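Local coordinates for protein caprin-2 (Danio rerio, PDB 4OUS) that probably takes part in canonical Wnt signalling through its C1q domain, an all-beta fold that assembles as a trimer and binds calcium, at residues F8-T13 with D28-N33; A14-G19 with G115-S120; T20-I25 with R111-A116; S65-I70 with Y83-A88. The protein carries 1 engineered substitution. All coordinates share one frame; numbering follows the deposited sequence.

All four contacts lie in one C1q domain. By first residue they run 1 to 4, but contact 1 crosses contacts 2 and 3 along the chain. Contact 1 pairs strands 7-12 and 29-34 in a five-strand sheet. Contacts 3 and 4 share a second sheet, where strands 107-114 and 68-74 are neighbours, and their centres are about 13 Å apart. Contact 2 joins two loops. It packs closely on contact 3, about 9 Å between centres, and also touches contacts 1 and 4. Contacts 1 and 4 do not touch, with nearest atoms about 9 Å apart. Contact 4 is nested inside the long loop closed by contacts 2 and 3. Contacts 1, 3 and 4 each reach a neighbouring subunit of the trimer.

Contact 1: residues F8-T13 with D28-N33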
loop_
_atom_site.group_PDB
_atom_site.type_symbol
_atom_site.label_atom_id
_atom_site.label_comp_id
_atom_site.label_asym_id
_atom_site.label_seq_id
_atom_site.Cartn_x
_atom_site.Cartn_y
_atom_site.Cartn_z
ATOM N N PHE A 8 -8.460 10.164 -7.697
ATOM C CA PHE A 8 -9.692 9.589 -7.189
ATOM C C PHE A 8 -9.379 8.662 -6.033
ATOM O O PHE A 8 -8.270 8.117 -5.929
ATOM C CB PHE A 8 -10.475 8.837 -8.278
ATOM C CG PHE A 8 -9.815 7.573 -8.737
ATOM C CD1 PHE A 8 -10.131 6.353 -8.163
ATOM C CD2 PHE A 8 -8.870 7.605 -9.745
ATOM C CE1 PHE A 8 -9.500 5.196 -8.582
ATOM C CE2 PHE A 8 -8.249 6.455 -10.173
ATOM C CZ PHE A 8 -8.563 5.248 -9.588
ATOM N N SER A 9 -10.372 8.469 -5.177
ATOM C CA SER A 9 -10.239 7.539 -4.077
ATOM C C SER A 9 -11.614 6.955 -3.827
ATOM O O SER A 9 -12.531 7.670 -3.408
ATOM C CB SER A 9 -9.672 8.244 -2.851
ATOM O OG SER A 9 -9.219 7.306 -1.898
ATOM N N ALA A 10 -11.758 5.668 -4.133
ATOM C CA ALA A 10 -13.046 5.002 -4.157
ATOM C C ALA A 10 -13.102 3.871 -3.145
ATOM O O ALA A 10 -12.064 3.332 -2.735
ATOM C CB ALA A 10 -13.335 4.473 -5.548
ATOM N N ALA A 11 -14.318 3.500 -2.762
ATOM C CA ALA A 11 -14.519 2.388 -1.851
ATOM C C ALA A 11 -15.791 1.652 -2.219
ATOM O O ALA A 11 -16.718 2.227 -2.806
ATOM C CB ALA A 11 -14.582 2.861 -0.414
ATOM N N ARG A 12 -15.841 0.377 -1.859
ATOM C CA ARG A 12 -17.037 -0.402 -2.086
ATOM C C ARG A 12 -17.731 -0.682 -0.767
ATOM O O ARG A 12 -17.120 -1.207 0.173
ATOM C CB ARG A 12 -16.708 -1.697 -2.812
ATOM C CG ARG A 12 -17.775 -2.042 -3.819
ATOM C CD ARG A 12 -17.653 -3.454 -4.276
ATOM N NE ARG A 12 -18.967 -4.053 -4.435
ATOM C CZ ARG A 12 -19.629 -4.121 -5.584
ATOM N NH1 ARG A 12 -19.097 -3.614 -6.691
ATOM N NH2 ARG A 12 -20.820 -4.708 -5.624
ATOM N N THR A 13 -19.011 -0.322 -0.692
ATOM C CA THR A 13 -19.722 -0.404 0.579
ATOM C C THR A 13 -20.760 -1.516 0.617
ATOM O O THR A 13 -21.481 -1.656 1.603
ATOM C CB THR A 13 -20.411 0.932 0.939
ATOM O OG1 THR A 13 -21.453 1.213 -0.002
ATOM C CG2 THR A 13 -19.410 2.074 0.956
ATOM N N ASP A 28 -18.815 2.117 -5.463
ATOM C CA ASP A 28 -19.958 3.019 -5.359
ATOM C C ASP A 28 -19.650 4.346 -4.674
ATOM O O ASP A 28 -20.332 5.347 -4.929
ATOM C CB ASP A 28 -21.101 2.324 -4.613
ATOM C CG ASP A 28 -20.686 1.857 -3.234
ATOM O OD1 ASP A 28 -20.018 0.804 -3.140
ATOM O OD2 ASP A 28 -21.016 2.542 -2.240
ATOM N N LEU A 29 -18.651 4.356 -3.799
ATOM C CA LEU A 29 -18.387 5.520 -2.974
ATOM C C LEU A 29 -17.087 6.191 -3.384
ATOM O O LEU A 29 -16.093 5.511 -3.666
ATOM C CB LEU A 29 -18.346 5.106 -1.502
ATOM C CG LEU A 29 -18.187 6.235 -0.486
ATOM C CD1 LEU A 29 -18.975 5.908 0.767
ATOM C CD2 LEU A 29 -16.726 6.473 -0.140
ATOM N N LEU A 30 -17.094 7.521 -3.400
ATOM C CA LEU A 30 -15.892 8.297 -3.673
ATOM C C LEU A 30 -15.621 9.311 -2.571
ATOM O O LEU A 30 -16.527 10.040 -2.150
ATOM C CB LEU A 30 -16.013 9.027 -5.013
ATOM C CG LEU A 30 -15.819 8.181 -6.267
ATOM C CD1 LEU A 30 -16.410 8.873 -7.478
ATOM C CD2 LEU A 30 -14.336 7.918 -6.489
ATOM N N HIS A 31 -14.375 9.364 -2.113
ATOM C CA HIS A 31 -13.931 10.458 -1.262
ATOM C C HIS A 31 -13.444 11.634 -2.089
ATOM O O HIS A 31 -13.545 12.783 -1.654
ATOM C CB HIS A 31 -12.816 10.002 -0.328
ATOM C CG HIS A 31 -13.279 9.069 0.744
ATOM N ND1 HIS A 31 -12.778 7.793 0.888
ATOM C CD2 HIS A 31 -14.196 9.226 1.727
ATOM C CE1 HIS A 31 -13.367 7.203 1.912
ATOM N NE2 HIS A 31 -14.229 8.051 2.442
ATOM N N THR A 32 -12.848 11.352 -3.248
ATOM C CA THR A 32 -12.363 12.387 -4.159
ATOM C C THR A 32 -12.481 11.902 -5.593
ATOM O O THR A 32 -12.368 10.706 -5.863
ATOM C CB THR A 32 -10.881 12.777 -3.903
ATOM O OG1 THR A 32 -10.069 11.597 -3.858
ATOM C CG2 THR A 32 -10.711 13.562 -2.610
ATOM N N ASN A 33 -12.694 12.838 -6.512
ATOM C CA ASN A 33 -12.706 12.537 -7.936
ATOM C C ASN A 33 -12.302 13.789 -8.715
ATOM O O ASN A 33 -13.024 14.257 -9.599
ATOM C CB ASN A 33 -14.079 12.012 -8.376
ATOM C CG ASN A 33 -14.036 11.255 -9.705
ATOM O OD1 ASN A 33 -12.971 10.931 -10.233
ATOM N ND2 ASN A 33 -15.211 10.966 -10.246
HETATM O O HOH W 1 -11.177 5.713 -0.674
#
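Thr13 and Asp28 are joined by two bonds that hold both carboxylate oxygens. Thr13 N donates to Asp28 OD1 at 2.9 Å, on its syn lone pair. Thr13 OG1 donates to Asp28 OD2 at 2.6 Å, also on the syn side but 28° out of the carboxylate plane. Together they fix the rotation of the carboxylate. Asp28 CG sits between its own backbone N and carbonyl carbon (chi1 57°), which brings it within 3.4 Å of Thr13 OG1. Arg12 crosses Asp28 at about a right angle, and its guanidinium bonds instead to the carbonyls of Ala14, Asn15 and Ala26. Leu29 also crosses Thr13 at about a right angle, with CD1 3.9 Å from Thr13 CG2. Its CD2 lies over the centre of the His31 ring. In the plane of that ring a water joins His31 ND1, at 3.1 Å, to Ser9 OG, at 2.8 Å. On the other face of the sheet Ala10 CB packs against Leu30 CD2 at 3.7 Å. The backbones pair antiparallel, and Asp28 and Leu29 both face Ala11, a classic beta bulge. Ser9 OG also bonds to Ser128 OG and to Val99 N of the second subunit, and Thr32 OG1 bonds to Val99 O of that subunit. Within its own chain, strand 29-34 is outermost in the sheet, and strand 7-12 lies between it and strand 125-134.

Contact 2: residues A14-G19 with G115-S120; sequences ANFAPG and GAIYGS
Asn15 OD1 is gripped by two donors, the backbone N of Gly119 and a water. Gly119 N reaches it at 2.9 Å, in the plane of the amide and on a lone pair, with an N-H...O angle of 172°, nearly straight. The water donates to Asn15 OD1 at 2.7 Å and also donates to Gly119 O, so it bridges the side chain to the same residue. With CG anti to its carbonyl carbon (chi1 -66°), the amide carbon of Asn15 lies beside the backbone N and 3.7 Å from Ile117 O. The Tyr118 ring stands beside the amide, its CD1 3.8 Å from Asn15 OD1. Gly119 has no side chain, and a CB here would clash with Ala14 O.

Next to this, the backbones of Phe16 and Ile117 bond in both directions. Phe16 N donates to Ile117 O at 2.9 Å, and Ile117 N donates to Phe16 O at 2.8 Å. Their side chains meet at CB, and Ile117 CD1 comes to the edge of the Phe16 ring, near its plane. Pro18 CD lies 3.8 Å above one face of that ring, over its centre. Ala17 CB touches Ala116 CB at 3.8 Å. Beyond the two segments, Phe16, Pro18 and Ile117 all pack on Leu112 of strand 107-114.

The Phe16 and Ile117 pair is a single antiparallel beta bridge between two loops. One loop follows strand 7-12 and the other follows strand 107-114. The bridge ties together the loops that lead from one sheet of the C1q domain to the other.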
loop_
_atom_site.group_PDB
_atom_site.type_symbol
_atom_site.label_atom_id
_atom_site.label_comp_id
_atom_site.label_asym_id
_atom_site.label_seq_id
_atom_site.Cartn_x
_atom_site.Cartn_y
_atom_site.Cartn_z
ATOM N N ALA A 14 -20.810 -2.314 -0.442
ATOM C CA ALA A 14 -21.623 -3.525 -0.471
ATOM C C ALA A 14 -20.775 -4.652 -1.044
ATOM O O ALA A 14 -19.838 -4.402 -1.801
ATOM C CB ALA A 14 -22.880 -3.320 -1.297
ATOM N N ASN A 15 -21.100 -5.891 -0.695
ATOM C CA ASN A 15 -20.337 -7.024 -1.194
ATOM C C ASN A 15 -20.390 -7.123 -2.716
ATOM O O ASN A 15 -21.329 -6.632 -3.360
ATOM C CB ASN A 15 -20.855 -8.338 -0.603
ATOM C CG ASN A 15 -20.640 -8.457 0.903
ATOM O OD1 ASN A 15 -19.923 -7.673 1.526
ATOM N ND2 ASN A 15 -21.270 -9.467 1.494
ATOM N N PHE A 16 -19.379 -7.767 -3.289
ATOM C CA PHE A 16 -19.407 -8.139 -4.704
ATOM C C PHE A 16 -19.117 -9.624 -4.824
ATOM O O PHE A 16 -17.999 -10.069 -4.548
ATOM C CB PHE A 16 -18.400 -7.319 -5.522
ATOM C CG PHE A 16 -18.510 -7.506 -7.024
ATOM C CD1 PHE A 16 -19.745 -7.544 -7.659
ATOM C CD2 PHE A 16 -17.367 -7.604 -7.803
ATOM C CE1 PHE A 16 -19.827 -7.698 -9.037
ATOM C CE2 PHE A 16 -17.448 -7.756 -9.175
ATOM C CZ PHE A 16 -18.679 -7.801 -9.794
ATOM N N ALA A 17 -20.133 -10.381 -5.227
ATOM C CA ALA A 17 -20.022 -11.825 -5.385
ATOM C C ALA A 17 -20.817 -12.217 -6.616
ATOM O O ALA A 17 -21.917 -12.757 -6.504
ATOM C CB ALA A 17 -20.534 -12.546 -4.152
ATOM N N PRO A 18 -20.273 -11.922 -7.804
ATOM C CA PRO A 18 -21.079 -11.978 -9.028
ATOM C C PRO A 18 -21.527 -13.362 -9.498
ATOM O O PRO A 18 -22.580 -13.456 -10.124
ATOM C CB PRO A 18 -20.150 -11.351 -10.074
ATOM C CG PRO A 18 -18.770 -11.537 -9.531
ATOM C CD PRO A 18 -18.926 -11.379 -8.053
ATOM N N GLY A 19 -20.748 -14.403 -9.245
ATOM C CA GLY A 19 -21.132 -15.726 -9.708
ATOM C C GLY A 19 -20.573 -16.095 -11.071
ATOM O O GLY A 19 -20.841 -17.180 -11.588
ATOM N N GLY A 115 -13.083 -15.216 -6.490
ATOM C CA GLY A 115 -13.362 -14.846 -5.119
ATOM C C GLY A 115 -14.517 -13.878 -5.014
ATOM O O GLY A 115 -15.264 -13.661 -5.975
ATOM N N ALA A 116 -14.675 -13.308 -3.828
ATOM C CA ALA A 116 -15.773 -12.401 -3.540
ATOM C C ALA A 116 -15.282 -11.333 -2.575
ATOM O O ALA A 116 -14.414 -11.596 -1.737
ATOM C CB ALA A 116 -16.965 -13.151 -2.958
ATOM N N ILE A 117 -15.840 -10.134 -2.705
ATOM C CA ILE A 117 -15.358 -8.944 -2.017
ATOM C C ILE A 117 -16.301 -8.472 -0.918
ATOM O O ILE A 117 -17.514 -8.406 -1.123
ATOM C CB ILE A 117 -15.156 -7.792 -3.028
ATOM C CG1 ILE A 117 -14.141 -8.215 -4.094
ATOM C CG2 ILE A 117 -14.752 -6.494 -2.328
ATOM C CD1 ILE A 117 -13.950 -7.212 -5.211
ATOM N N TYR A 118 -15.730 -8.120 0.230
ATOM C CA TYR A 118 -16.468 -7.543 1.334
ATOM C C TYR A 118 -16.659 -6.044 1.182
ATOM O O TYR A 118 -15.685 -5.291 1.033
ATOM C CB TYR A 118 -15.739 -7.822 2.650
ATOM C CG TYR A 118 -16.522 -7.384 3.860
ATOM C CD1 TYR A 118 -17.516 -8.194 4.388
ATOM C CD2 TYR A 118 -16.286 -6.154 4.463
ATOM C CE1 TYR A 118 -18.250 -7.796 5.490
ATOM C CE2 TYR A 118 -17.014 -5.750 5.564
ATOM C CZ TYR A 118 -17.991 -6.573 6.074
ATOM O OH TYR A 118 -18.717 -6.174 7.175
ATOM N N GLY A 119 -17.909 -5.607 1.241
ATOM C CA GLY A 119 -18.227 -4.194 1.256
ATOM C C GLY A 119 -19.056 -3.826 2.465
ATOM O O GLY A 119 -20.016 -4.522 2.808
ATOM N N SER A 120 -18.686 -2.735 3.123
ATOM C CA SER A 120 -19.495 -2.180 4.199
ATOM C C SER A 120 -19.227 -0.691 4.334
ATOM O O SER A 120 -18.338 -0.146 3.682
ATOM C CB SER A 120 -19.212 -2.879 5.527
ATOM O OG SER A 120 -18.046 -2.341 6.130
HETATM O O HOH W 2 -21.247 -6.751 3.731
#

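Contact 3: residues T20-I25 with R111-A116; sequences TLDQPI and RLHRGA
Asp22 and Gln23 both face Leu112, which makes a G1 beta bulge where the short strand 23-24 pairs with strand 107-114. The backbones are joined by three hydrogen bonds. Gln23 N donates to Leu112 O at 3.1 Å, and Leu112 N returns a bond to Gln23 O at 2.8 Å. At the bulge Asp22 N donates to His113 O at 3.1 Å.

The polar side-chain contacts meet at one atom, Asp22 OD1: a hydrogen bond from His113 and a salt bridge with Arg111. His113 ND1 donates to it at 2.7 Å. The oxygen lies in the plane of the imidazole, while the donor meets it on the syn side, 31° out of the carboxylate plane. The two side chains lie side by side and point the same way. The same oxygen lies over one face of the Arg111 guanidinium, 3.4 Å from NE. The carboxylate and guanidinium planes are stacked, 18° apart. This salt bridge rests on charge, since no N-H points at the oxygen. Arg111 NE bonds instead to Asn71 OD1 of strand 68-74. An alanine in place of Arg111 would probably leave the Asp22 carboxylate without its stacked positive charge and Asn71 OD1 without this partner. Trp122 of the third subunit packs on Arg111 and meets the His113 ring edge-to-face.

The apolar contacts flank the bulge. Leu21 lies alongside Arg114, with CD2 3.6 Å from Arg114 CG. Ile25 crosses Leu112 at about a right angle, CG1 3.8 Å from Leu112 CB.

One water bridges the backbones: it donates to Leu112 O and, at 2.8 Å, to Thr20 O.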
loop_
_atom_site.group_PDB
_atom_site.type_symbol
_atom_site.label_atom_id
_atom_site.label_comp_id
_atom_site.label_asym_id
_atom_site.label_seq_id
_atom_site.Cartn_x
_atom_site.Cartn_y
_atom_site.Cartn_z
ATOM N N THR A 20 -19.790 -15.180 -11.638
ATOM C CA THR A 20 -19.055 -15.399 -12.879
ATOM C C THR A 20 -17.641 -14.855 -12.683
ATOM O O THR A 20 -17.472 -13.776 -12.113
ATOM C CB THR A 20 -19.731 -14.701 -14.070
ATOM O OG1 THR A 20 -21.082 -15.159 -14.191
ATOM C CG2 THR A 20 -18.984 -14.986 -15.360
ATOM N N LEU A 21 -16.630 -15.589 -13.142
ATOM C CA LEU A 21 -15.248 -15.162 -12.975
ATOM C C LEU A 21 -14.926 -13.971 -13.874
ATOM O O LEU A 21 -15.639 -13.697 -14.839
ATOM C CB LEU A 21 -14.294 -16.319 -13.272
ATOM C CG LEU A 21 -14.029 -17.333 -12.152
ATOM C CD1 LEU A 21 -15.282 -18.090 -11.723
ATOM C CD2 LEU A 21 -12.944 -18.305 -12.577
ATOM N N ASP A 22 -13.847 -13.268 -13.539
ATOM C CA ASP A 22 -13.288 -12.209 -14.389
ATOM C C ASP A 22 -14.276 -11.075 -14.683
ATOM O O ASP A 22 -14.576 -10.758 -15.838
ATOM C CB ASP A 22 -12.747 -12.791 -15.698
ATOM C CG ASP A 22 -11.397 -13.453 -15.519
ATOM O OD1 ASP A 22 -10.697 -13.120 -14.541
ATOM O OD2 ASP A 22 -11.019 -14.283 -16.374
ATOM N N GLN A 23 -14.756 -10.448 -13.616
ATOM C CA GLN A 23 -15.677 -9.323 -13.723
ATOM C C GLN A 23 -15.042 -8.025 -13.257
ATOM O O GLN A 23 -14.297 -8.013 -12.281
ATOM C CB GLN A 23 -16.929 -9.584 -12.886
ATOM C CG GLN A 23 -17.690 -10.804 -13.320
ATOM C CD GLN A 23 -18.155 -10.692 -14.753
ATOM O OE1 GLN A 23 -18.822 -9.727 -15.129
ATOM N NE2 GLN A 23 -17.784 -11.667 -15.572
ATOM N N PRO A 24 -15.362 -6.911 -13.921
ATOM C CA PRO A 24 -14.894 -5.617 -13.415
ATOM C C PRO A 24 -15.538 -5.287 -12.065
ATOM O O PRO A 24 -16.688 -5.665 -11.805
ATOM C CB PRO A 24 -15.342 -4.638 -14.500
ATOM C CG PRO A 24 -16.556 -5.279 -15.082
ATOM C CD PRO A 24 -16.287 -6.758 -15.058
ATOM N N ILE A 25 -14.795 -4.579 -11.222
ATOM C CA ILE A 25 -15.278 -4.227 -9.896
ATOM C C ILE A 25 -15.720 -2.773 -9.855
ATOM O O ILE A 25 -14.904 -1.862 -9.980
ATOM C CB ILE A 25 -14.198 -4.458 -8.820
ATOM C CG1 ILE A 25 -13.717 -5.910 -8.833
ATOM C CG2 ILE A 25 -14.724 -4.074 -7.441
ATOM C CD1 ILE A 25 -12.353 -6.102 -8.190
ATOM N N ARG A 111 -10.099 -5.969 -11.804
ATOM C CA ARG A 111 -10.827 -7.164 -12.182
ATOM C C ARG A 111 -10.855 -8.153 -11.023
ATOM O O ARG A 111 -9.811 -8.476 -10.440
ATOM C CB ARG A 111 -10.186 -7.821 -13.406
ATOM C CG ARG A 111 -10.965 -9.014 -13.926
ATOM C CD ARG A 111 -10.406 -9.519 -15.233
ATOM N NE ARG A 111 -9.132 -10.198 -15.047
ATOM C CZ ARG A 111 -8.508 -10.857 -16.017
ATOM N NH1 ARG A 111 -9.042 -10.909 -17.231
ATOM N NH2 ARG A 111 -7.356 -11.466 -15.776
ATOM N N LEU A 112 -12.054 -8.638 -10.710
ATOM C CA LEU A 112 -12.235 -9.741 -9.790
ATOM C C LEU A 112 -12.057 -11.021 -10.583
ATOM O O LEU A 112 -12.958 -11.439 -11.305
ATOM C CB LEU A 112 -13.615 -9.680 -9.134
ATOM C CG LEU A 112 -13.930 -10.792 -8.142
ATOM C CD1 LEU A 112 -12.919 -10.827 -7.014
ATOM C CD2 LEU A 112 -15.340 -10.627 -7.597
ATOM N N HIS A 113 -10.868 -11.600 -10.523
ATOM C CA HIS A 113 -10.605 -12.817 -11.272
ATOM C C HIS A 113 -11.368 -13.989 -10.650
ATOM O O HIS A 113 -12.147 -14.654 -11.331
ATOM C CB HIS A 113 -9.105 -13.091 -11.326
ATOM C CG HIS A 113 -8.769 -14.443 -11.861
ATOM N ND1 HIS A 113 -9.119 -14.849 -13.131
ATOM C CD2 HIS A 113 -8.145 -15.496 -11.285
ATOM C CE1 HIS A 113 -8.712 -16.094 -13.316
ATOM N NE2 HIS A 113 -8.113 -16.507 -12.214
ATOM N N ARG A 114 -11.149 -14.209 -9.355
ATOM C CA ARG A 114 -11.854 -15.216 -8.567
ATOM C C ARG A 114 -12.082 -14.671 -7.172
ATOM O O ARG A 114 -11.346 -13.794 -6.716
ATOM C CB ARG A 114 -11.062 -16.528 -8.487
ATOM C CG ARG A 114 -10.921 -17.278 -9.809
ATOM C CD ARG A 114 -10.264 -18.652 -9.622
ATOM N NE ARG A 114 -11.055 -19.468 -8.700
ATOM C CZ ARG A 114 -10.558 -20.277 -7.766
ATOM N NH1 ARG A 114 -9.247 -20.429 -7.626
ATOM N NH2 ARG A 114 -11.386 -20.924 -6.961
ATOM N N GLY A 115 -13.083 -15.216 -6.490
ATOM C CA GLY A 115 -13.362 -14.846 -5.119
ATOM C C GLY A 115 -14.517 -13.878 -5.014
ATOM O O GLY A 115 -15.264 -13.661 -5.975
ATOM N N ALA A 116 -14.675 -13.308 -3.828
ATOM C CA ALA A 116 -15.773 -12.401 -3.540
ATOM C C ALA A 116 -15.282 -11.333 -2.575
ATOM O O ALA A 116 -14.414 -11.596 -1.737
ATOM C CB ALA A 116 -16.965 -13.151 -2.958
HETATM O O HOH W 3 -15.621 -12.268 -10.645
#

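Contact 4: residues S65-I70 with Y83-A88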
loop_
_atom_site.group_PDB
_atom_site.type_symbol
_atom_site.label_atom_id
_atom_site.label_comp_id
_atom_site.label_asym_id
_atom_site.label_seq_id
_atom_site.Cartn_x
_atom_site.Cartn_y
_atom_site.Cartn_z
ATOM N N SER A 65 -14.431 -20.110 1.543
ATOM C CA SER A 65 -13.338 -20.968 1.095
ATOM C C SER A 65 -13.141 -20.889 -0.417
ATOM O O SER A 65 -13.105 -21.908 -1.107
ATOM C CB SER A 65 -13.598 -22.415 1.510
ATOM O OG SER A 65 -13.748 -22.517 2.916
ATOM N N VAL A 66 -13.061 -19.665 -0.920
ATOM C CA VAL A 66 -12.664 -19.373 -2.290
ATOM C C VAL A 66 -11.601 -18.290 -2.193
ATOM O O VAL A 66 -11.819 -17.275 -1.529
ATOM C CB VAL A 66 -13.844 -18.875 -3.154
ATOM C CG1 VAL A 66 -13.384 -18.606 -4.584
ATOM C CG2 VAL A 66 -14.998 -19.869 -3.131
ATOM N N PRO A 67 -10.443 -18.496 -2.826
ATOM C CA PRO A 67 -9.396 -17.477 -2.758
ATOM C C PRO A 67 -9.776 -16.232 -3.538
ATOM O O PRO A 67 -10.572 -16.293 -4.480
ATOM C CB PRO A 67 -8.196 -18.169 -3.400
ATOM C CG PRO A 67 -8.819 -19.146 -4.354
ATOM C CD PRO A 67 -10.013 -19.666 -3.610
ATOM N N LEU A 68 -9.187 -15.111 -3.144
ATOM C CA LEU A 68 -9.390 -13.842 -3.821
ATOM C C LEU A 68 -8.214 -13.535 -4.739
ATOM O O LEU A 68 -7.066 -13.496 -4.290
ATOM C CB LEU A 68 -9.577 -12.719 -2.803
ATOM C CG LEU A 68 -9.857 -11.340 -3.394
ATOM C CD1 LEU A 68 -11.214 -11.318 -4.071
ATOM C CD2 LEU A 68 -9.770 -10.242 -2.344
ATOM N N TYR A 69 -8.503 -13.331 -6.020
ATOM C CA TYR A 69 -7.525 -12.906 -7.018
ATOM C C TYR A 69 -8.010 -11.610 -7.646
ATOM O O TYR A 69 -9.114 -11.578 -8.205
ATOM C CB TYR A 69 -7.369 -13.944 -8.124
ATOM C CG TYR A 69 -6.657 -15.230 -7.796
ATOM C CD1 TYR A 69 -5.337 -15.424 -8.198
ATOM C CD2 TYR A 69 -7.304 -16.276 -7.139
ATOM C CE1 TYR A 69 -4.678 -16.605 -7.942
ATOM C CE2 TYR A 69 -6.648 -17.468 -6.884
ATOM C CZ TYR A 69 -5.336 -17.625 -7.286
ATOM O OH TYR A 69 -4.667 -18.804 -7.031
ATOM N N ILE A 70 -7.187 -10.570 -7.576
ATOM C CA ILE A 70 -7.483 -9.267 -8.159
ATOM C C ILE A 70 -6.423 -8.924 -9.193
ATOM O O ILE A 70 -5.230 -9.123 -8.938
ATOM C CB ILE A 70 -7.487 -8.153 -7.083
ATOM C CG1 ILE A 70 -8.460 -8.459 -5.944
ATOM C CG2 ILE A 70 -7.776 -6.796 -7.701
ATOM C CD1 ILE A 70 -9.909 -8.442 -6.354
ATOM N N TYR A 83 -3.299 -11.527 -4.434
ATOM C CA TYR A 83 -3.901 -12.768 -3.962
ATOM C C TYR A 83 -4.158 -12.667 -2.478
ATOM O O TYR A 83 -3.322 -12.120 -1.749
ATOM C CB TYR A 83 -2.965 -13.945 -4.237
ATOM C CG TYR A 83 -3.387 -15.273 -3.637
ATOM C CD1 TYR A 83 -4.172 -16.157 -4.359
ATOM C CD2 TYR A 83 -2.987 -15.648 -2.357
ATOM C CE1 TYR A 83 -4.549 -17.381 -3.834
ATOM C CE2 TYR A 83 -3.366 -16.875 -1.816
ATOM C CZ TYR A 83 -4.146 -17.738 -2.563
ATOM O OH TYR A 83 -4.534 -18.967 -2.065
ATOM N N ALA A 84 -5.269 -13.223 -2.013
ATOM C CA ALA A 84 -5.451 -13.371 -0.577
ATOM C C ALA A 84 -6.320 -14.573 -0.286
ATOM O O ALA A 84 -7.324 -14.802 -0.958
ATOM C CB ALA A 84 -6.052 -12.114 0.033
ATOM N N ASN A 85 -5.943 -15.324 0.736
ATOM C CA ASN A 85 -6.741 -16.454 1.141
ATOM C C ASN A 85 -6.398 -16.844 2.557
ATOM O O ASN A 85 -5.255 -16.706 2.982
ATOM C CB ASN A 85 -6.513 -17.626 0.198
ATOM C CG ASN A 85 -7.560 -18.692 0.343
ATOM O OD1 ASN A 85 -8.743 -18.391 0.489
ATOM N ND2 ASN A 85 -7.135 -19.950 0.308
ATOM N N ASP A 86 -7.399 -17.326 3.282
ATOM C CA ASP A 86 -7.203 -17.860 4.621
ATOM C C ASP A 86 -8.123 -19.060 4.804
ATOM O O ASP A 86 -9.300 -19.011 4.446
ATOM C CB ASP A 86 -7.476 -16.799 5.682
ATOM C CG ASP A 86 -7.346 -17.345 7.084
ATOM O OD1 ASP A 86 -8.358 -17.845 7.616
ATOM O OD2 ASP A 86 -6.238 -17.284 7.655
ATOM N N GLY A 87 -7.583 -20.138 5.360
ATOM C CA GLY A 87 -8.289 -21.405 5.406
ATOM C C GLY A 87 -9.337 -21.588 6.486
ATOM O O GLY A 87 -10.040 -22.605 6.491
ATOM N N ALA A 88 -9.457 -20.632 7.402
ATOM C CA ALA A 88 -10.397 -20.769 8.520
ATOM C C ALA A 88 -11.857 -21.055 8.103
ATOM O O ALA A 88 -12.471 -21.963 8.661
ATOM C CB ALA A 88 -10.339 -19.530 9.419
#
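Tyr83 reaches across to Tyr69 and Pro67 with its CD1-CE1 edge and its tip. Its CG, anti to the backbone N (chi1 172°), lies like CB 4.1 Å from Leu68 O. CD1 then stands over one face of the Tyr69 ring, offset toward the rim and 3.5 Å from Tyr69 CZ. CE1 meets Tyr69 OH at 3.5 Å and, at 3.8 Å, Pro67 CB. The pair is T-shaped, the edge of Tyr83 toward the face of Tyr69, with planes at 77°. An alanine in place of Tyr69 would probably open a gap beside CD1 and CE1 and leave the Tyr83 edge without the ring face it meets. The two rings sit on one face of the beta hairpin made by strands 68-74 and 77-84. Its backbone pairs Leu68 with Ala84, Leu68 N donating to Ala84 O at 2.9 Å and Ala84 N to Leu68 O. Further out, Tyr83 CZ lies 4.2 Å from Pro67 CB. At the tip, Tyr83 OH passes Pro67 CB at 4.0 Å and bonds to Asp90 OD1 of the third subunit. Asn85 ND2 bonds to the other oxygen of that Asp90, while Asn85 OD1 lies 3.4 Å from Pro67 CA.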